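Inhibitor from Tityus obscurus scorpion venom (TopI1) (Tityus, PDB 6MRQ) inhibits trypsin and, after interacting with it, can become head-to-tail cyclised, in this respect resembling plant cyclotides. Local coordinates at residues Cys11-Cys15 with Ile26-Met30. Residues are numbered along the deposited sequence.
Sequences CKDVC and ICKCM
Two cysteines one helical turn apart can fasten a helix to two cysteines spaced i, i+2 on a second segment, as this venom peptide illustrates. Cys11-Cys15 forms a single turn, with Cys15 N donating to Cys11 O at 2.8 Å, so both cysteine side chains emerge on one face. Opposite runs Ile26-Met30: in strand 26-28 Cys27 points toward the helix and Lys28 away, where it reaches a salt bridge with Glu23; Cys29 also points toward the helix as the chain leaves the strand (psi 43°). The register pairs Cys11 with Cys27 (CA to CA 5.7 Å) and Cys15 with Cys29 (CA to CA 6.2 Å). The Cys11-Cys27 bridge joins m (-58°) to m (-67°), SG to SG 2.0 Å, chi3 -92°; Cys15-Cys29, SG to SG 2.0 Å, chi3 -88°, joins m (-72°) to p (62°), the p rotamer coming where strand geometry ends. Both are left-handed. Val14 CG2 lies 4.3 Å from Cys27 SG, and Cys15 SG 4.3 Å from Cys27 CB. Tyr8 packs on Cys15 and Cys29; Cys5-Cys22 is the third disulfide. A CXXXC helix bonded twice to a CXC sequence beginning in a strand and ending just past it is the cysteine-stabilised alpha/beta motif of scorpion toxins.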
loop_
_atom_site.group_PDB
_atom_site.type_symbol
_atom_site.label_atom_id
_atom_site.label_comp_id
_atom_site.label_asym_id
_atom_site.label_seq_id
_atom_site.Cartn_x
_atom_site.Cartn_y
_atom_site.Cartn_z
ATOM N N CYS B 11 -2.490 -2.717 -19.418
ATOM C CA CYS B 11 -2.262 -1.946 -18.210
ATOM C C CYS B 11 -3.011 -0.626 -18.195
ATOM O O CYS B 11 -2.882 0.129 -17.227
ATOM C CB CYS B 11 -0.767 -1.663 -18.056
ATOM S SG CYS B 11 0.213 -3.157 -17.990
ATOM N N LYS B 12 -3.781 -0.326 -19.243
ATOM C CA LYS B 12 -4.433 0.973 -19.343
ATOM C C LYS B 12 -5.341 1.243 -18.151
ATOM O O LYS B 12 -5.461 2.394 -17.713
ATOM C CB LYS B 12 -5.227 1.047 -20.648
ATOM C CG LYS B 12 -6.011 2.339 -20.828
ATOM C CD LYS B 12 -6.858 2.309 -22.094
ATOM C CE LYS B 12 -7.764 3.529 -22.179
ATOM N NZ LYS B 12 -7.943 3.981 -23.587
ATOM N N ASP B 13 -5.986 0.204 -17.616
ATOM C CA ASP B 13 -6.935 0.390 -16.525
ATOM C C ASP B 13 -6.249 0.885 -15.257
ATOM O O ASP B 13 -6.801 1.727 -14.536
ATOM C CB ASP B 13 -7.686 -0.920 -16.266
ATOM C CG ASP B 13 -6.752 -2.115 -15.997
ATOM O OD1 ASP B 13 -5.578 -2.122 -16.453
ATOM O OD2 ASP B 13 -7.219 -3.070 -15.330
ATOM N N VAL B 14 -5.053 0.379 -14.963
ATOM C CA VAL B 14 -4.403 0.702 -13.699
ATOM C C VAL B 14 -3.373 1.805 -13.889
ATOM O O VAL B 14 -3.108 2.578 -12.963
ATOM C CB VAL B 14 -3.771 -0.541 -13.037
ATOM C CG1 VAL B 14 -4.845 -1.570 -12.716
ATOM C CG2 VAL B 14 -2.689 -1.146 -13.924
ATOM N N CYS B 15 -2.790 1.890 -15.083
ATOM C CA CYS B 15 -1.734 2.860 -15.349
ATOM C C CYS B 15 -2.239 4.131 -16.012
ATOM O O CYS B 15 -1.501 5.120 -16.054
ATOM C CB CYS B 15 -0.628 2.231 -16.202
ATOM S SG CYS B 15 0.398 1.040 -15.301
ATOM N N ILE B 26 3.777 -8.462 -15.514
ATOM C CA ILE B 26 3.011 -7.496 -14.738
ATOM C C ILE B 26 3.205 -6.083 -15.264
ATOM O O ILE B 26 4.147 -5.780 -15.999
ATOM C CB ILE B 26 3.339 -7.563 -13.223
ATOM C CG1 ILE B 26 4.763 -7.075 -12.959
ATOM C CG2 ILE B 26 3.160 -8.977 -12.699
ATOM C CD1 ILE B 26 5.104 -6.977 -11.472
ATOM N N CYS B 27 2.288 -5.214 -14.872
ATOM C CA CYS B 27 2.319 -3.825 -15.298
ATOM C C CYS B 27 3.334 -3.045 -14.481
ATOM O O CYS B 27 3.327 -3.099 -13.248
ATOM C CB CYS B 27 0.934 -3.219 -15.109
ATOM S SG CYS B 27 -0.302 -3.925 -16.189
ATOM N N LYS B 28 4.192 -2.299 -15.171
ATOM C CA LYS B 28 5.247 -1.505 -14.544
ATOM C C LYS B 28 5.096 -0.054 -14.983
ATOM O O LYS B 28 5.585 0.349 -16.040
ATOM C CB LYS B 28 6.624 -2.067 -14.893
ATOM C CG LYS B 28 6.860 -3.441 -14.302
ATOM C CD LYS B 28 8.326 -3.788 -14.249
ATOM C CE LYS B 28 8.539 -5.133 -13.577
ATOM N NZ LYS B 28 9.977 -5.462 -13.491
ATOM N N CYS B 29 4.410 0.730 -14.159
ATOM C CA CYS B 29 4.336 2.178 -14.337
ATOM C C CYS B 29 4.521 2.867 -12.988
ATOM O O CYS B 29 3.782 3.793 -12.630
ATOM C CB CYS B 29 3.032 2.597 -15.017
ATOM S SG CYS B 29 1.555 2.170 -14.067
ATOM N N MET B 30 5.493 2.377 -12.209
ATOM C CA MET B 30 5.911 2.910 -10.915
ATOM C C MET B 30 4.973 2.630 -9.745
ATOM O O MET B 30 5.448 2.310 -8.652
ATOM C CB MET B 30 6.250 4.399 -10.998
ATOM C CG MET B 30 7.453 4.679 -11.887
ATOM S SD MET B 30 8.497 6.046 -11.374
ATOM C CE MET B 30 7.415 7.425 -11.720
#